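Long-range contact in glycoside hydrolase family 43 (Halothermothrix orenii, PDB 4QQS), which shows alpha-L-arabinofuranosidase activity and probably hydrolyses O-glycosidic bonds in plant polysaccharides such as xylan: residues K82-Y87 with I98-S103. Residues are numbered along the deposited sequence; the frame is centred on the assembly and turned at random. Where two conformers were deposited one is given.
Sequences KFYMTY and IALASS
Lys82, partly exposed, combines an aliphatic arm with a polar end: with CG between the backbone N and carbonyl carbon (chi1 72°), it extends across the neighbouring strand, and NZ donates a hydrogen bond to Ser102 OG at 3.2 Å. An alanine here would remove this bond and would probably leave Ser102 less well covered. Phe83 begins the ladder, doubly hydrogen-bonded to Ser103; its ring, suited to aromatic neighbours, leads away from segment 98-103 and stacks edge-to-face with His23. Tyr84 lays one ring face over Ser102 CB, the small serine suiting this close non-hydrogen-bonded pair. Met85 and Ala101 are doubly hydrogen-bonded, Met85 N lying above the carbonyl plane, 2.8 Å from Ala101 O; the flexible Met85 side chain leads away toward Val76 and Leu57. On the face shared with Tyr84, Thr86 offers a methyl to Leu100: the side chains cross obliquely, CG2 to CD1 at 3.8 Å. Tyr87, doubly hydrogen-bonded to Ala99 with CG placed as in Lys82 (chi1 64°), swings its ring over the small Ala99 CB (CH-pi, 3.9 Å to the centroid), its OH hydrogen-bonded to Asn112 OD1. This is the central hairpin of a four-stranded antiparallel blade in the family 43 five-bladed beta-propeller.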
ATOM      1  N   LYS A  82       9.764 -17.182  -5.454  1.00 14.24           N
ATOM      2  CA  LYS A  82       9.735 -17.002  -4.004  1.00 14.69           C
ATOM      3  C   LYS A  82       9.023 -15.711  -3.656  1.00 12.27           C
ATOM      4  O   LYS A  82       8.580 -14.990  -4.539  1.00 12.89           O
ATOM      5  CB  LYS A  82      11.123 -17.073  -3.367  1.00 18.01           C
ATOM      6  CG  LYS A  82      12.049 -15.918  -3.612  1.00 21.16           C
ATOM      7  CD  LYS A  82      13.357 -16.208  -2.874  1.00 23.72           C
ATOM      8  CE  LYS A  82      14.317 -15.045  -2.875  1.00 25.66           C
ATOM      9  NZ  LYS A  82      15.528 -15.334  -2.058  1.00 26.85           N
ATOM     10  N   PHE A  83       8.890 -15.458  -2.356  1.00 10.99           N
ATOM     11  CA  PHE A  83       8.192 -14.275  -1.874  1.00 10.56           C
ATOM     12  C   PHE A  83       9.182 -13.224  -1.435  1.00  9.98           C
ATOM     13  O   PHE A  83      10.117 -13.516  -0.701  1.00 10.89           O
ATOM     14  CB  PHE A  83       7.239 -14.640  -0.736  1.00 10.85           C
ATOM     15  CG  PHE A  83       6.219 -15.655  -1.138  1.00 11.91           C
ATOM     16  CD1 PHE A  83       6.504 -17.009  -1.077  1.00 13.14           C
ATOM     17  CD2 PHE A  83       4.998 -15.260  -1.650  1.00 13.19           C
ATOM     18  CE1 PHE A  83       5.578 -17.942  -1.494  1.00 14.57           C
ATOM     19  CE2 PHE A  83       4.067 -16.197  -2.060  1.00 14.70           C
ATOM     20  CZ  PHE A  83       4.363 -17.532  -1.979  1.00 15.54           C
ATOM     21  N   TYR A  84       8.977 -11.998  -1.902  1.00  8.93           N
ATOM     22  CA  TYR A  84       9.786 -10.852  -1.509  1.00  8.33           C
ATOM     23  C   TYR A  84       8.900  -9.843  -0.801  1.00  8.47           C
ATOM     24  O   TYR A  84       7.845  -9.481  -1.302  1.00  9.64           O
ATOM     25  CB  TYR A  84      10.430 -10.174  -2.714  1.00  9.37           C
ATOM     26  CG  TYR A  84      11.538 -10.961  -3.358  1.00 10.88           C
ATOM     27  CD1 TYR A  84      11.269 -11.913  -4.317  1.00 12.39           C
ATOM     28  CD2 TYR A  84      12.864 -10.730  -3.021  1.00 12.96           C
ATOM     29  CE1 TYR A  84      12.274 -12.618  -4.926  1.00 14.85           C
ATOM     30  CE2 TYR A  84      13.885 -11.444  -3.622  1.00 15.20           C
ATOM     31  CZ  TYR A  84      13.581 -12.386  -4.577  1.00 16.53           C
ATOM     32  OH  TYR A  84      14.575 -13.105  -5.204  1.00 19.14           O
ATOM     33  N   MET A  85       9.361  -9.390   0.361  1.00  8.17           N
ATOM     34  CA  MET A  85       8.680  -8.379   1.142  1.00  7.65           C
ATOM     35  C   MET A  85       9.508  -7.104   1.179  1.00  7.52           C
ATOM     36  O   MET A  85      10.683  -7.134   1.513  1.00  8.20           O
ATOM     37  CB  MET A  85       8.466  -8.848   2.578  1.00  8.06           C
ATOM     38  CG  MET A  85       7.719  -7.829   3.444  1.00  8.63           C
ATOM     39  SD  MET A  85       7.530  -8.303   5.173  1.00  9.17           S
ATOM     40  CE  MET A  85       6.321  -9.616   5.054  1.00 10.12           C
ATOM     41  N   THR A  86       8.883  -5.986   0.841  1.00  7.25           N
ATOM     42  CA  THR A  86       9.442  -4.684   1.144  1.00  7.09           C
ATOM     43  C   THR A  86       8.730  -4.126   2.361  1.00  6.61           C
ATOM     44  O   THR A  86       7.571  -4.454   2.628  1.00  6.84           O
ATOM     45  CB  THR A  86       9.283  -3.694  -0.034  1.00  7.91           C
ATOM     46  OG1 THR A  86       7.919  -3.673  -0.466  1.00  8.59           O
ATOM     47  CG2 THR A  86      10.178  -4.073  -1.200  1.00  8.32           C
ATOM     48  N   TYR A  87       9.430  -3.275   3.097  1.00  6.69           N
ATOM     49  CA  TYR A  87       8.863  -2.606   4.252  1.00  6.38           C
ATOM     50  C   TYR A  87       9.780  -1.462   4.609  1.00  6.79           C
ATOM     51  O   TYR A  87      10.886  -1.358   4.070  1.00  7.52           O
ATOM     52  CB  TYR A  87       8.710  -3.563   5.439  1.00  6.98           C
ATOM     53  CG  TYR A  87       9.992  -4.127   6.025  1.00  7.04           C
ATOM     54  CD1 TYR A  87      10.588  -5.268   5.501  1.00  7.65           C
ATOM     55  CD2 TYR A  87      10.589  -3.543   7.135  1.00  7.15           C
ATOM     56  CE1 TYR A  87      11.725  -5.821   6.073  1.00  8.38           C
ATOM     57  CE2 TYR A  87      11.723  -4.084   7.714  1.00  7.71           C
ATOM     58  CZ  TYR A  87      12.289  -5.221   7.179  1.00  8.09           C
ATOM     59  OH  TYR A  87      13.409  -5.739   7.791  1.00  9.13           O
ATOM     60  N   ILE A  98      13.713   1.905   3.514  1.00  7.00           N
ATOM     61  CA  ILE A  98      13.119   0.716   2.933  0.64  6.61           C
ATOM     62  C   ILE A  98      14.097  -0.451   3.047  1.00  6.94           C
ATOM     63  O   ILE A  98      15.316  -0.263   2.927  1.00  7.88           O
ATOM     64  CB  ILE A  98      12.718   1.034   1.490  0.64  6.62           C
ATOM     65  CG1 ILE A  98      11.515   1.983   1.529  0.64  6.62           C
ATOM     66  CG2 ILE A  98      12.411  -0.221   0.674  0.64  6.29           C
ATOM     67  CD1 ILE A  98      11.336   2.784   0.261  0.64  6.81           C
ATOM     68  N   ALA A  99      13.547  -1.636   3.308  1.00  7.12           N
ATOM     69  CA  ALA A  99      14.283  -2.886   3.382  1.00  7.11           C
ATOM     70  C   ALA A  99      13.594  -3.933   2.515  1.00  7.17           C
ATOM     71  O   ALA A  99      12.393  -3.849   2.239  1.00  7.59           O
ATOM     72  CB  ALA A  99      14.346  -3.372   4.819  1.00  8.36           C
ATOM     73  N   LEU A 100      14.378  -4.933   2.120  1.00  7.40           N
ATOM     74  CA  LEU A 100      13.934  -6.057   1.314  1.00  7.43           C
ATOM     75  C   LEU A 100      14.247  -7.372   2.025  1.00  7.49           C
ATOM     76  O   LEU A 100      15.381  -7.589   2.461  1.00  8.20           O
ATOM     77  CB  LEU A 100      14.653  -6.035  -0.033  1.00  8.13           C
ATOM     78  CG  LEU A 100      14.237  -7.092  -1.059  1.00  9.63           C
ATOM     79  CD1 LEU A 100      12.826  -6.835  -1.553  1.00 10.51           C
ATOM     80  CD2 LEU A 100      15.213  -7.138  -2.229  1.00 10.96           C
ATOM     81  N   ALA A 101      13.244  -8.242   2.105  1.00  7.94           N
ATOM     82  CA  ALA A 101      13.344  -9.551   2.744  1.00  7.88           C
ATOM     83  C   ALA A 101      12.714 -10.595   1.824  1.00  8.32           C
ATOM     84  O   ALA A 101      11.982 -10.252   0.894  1.00  9.06           O
ATOM     85  CB  ALA A 101      12.636  -9.540   4.082  1.00  8.27           C
ATOM     86  N   SER A 102      12.973 -11.871   2.101  1.00  8.67           N
ATOM     87  CA  SER A 102      12.371 -12.936   1.309  1.00  9.53           C
ATOM     88  C   SER A 102      12.002 -14.153   2.150  1.00  9.38           C
ATOM     89  O   SER A 102      12.481 -14.329   3.268  1.00  9.57           O
ATOM     90  CB  SER A 102      13.298 -13.334   0.165  1.00 11.61           C
ATOM     91  OG  SER A 102      14.426 -14.036   0.653  1.00 13.63           O
ATOM     92  N   SER A 103      11.146 -15.000   1.586  1.00  9.77           N
ATOM     93  CA  SER A 103      10.719 -16.236   2.226  1.00 10.08           C
ATOM     94  C   SER A 103      10.295 -17.223   1.160  1.00 10.94           C
ATOM     95  O   SER A 103       9.847 -16.843   0.084  1.00 11.52           O
ATOM     96  CB  SER A 103       9.530 -15.977   3.153  1.00 11.28           C
ATOM     97  OG  SER A 103       9.133 -17.164   3.821  1.00 13.08           O
TER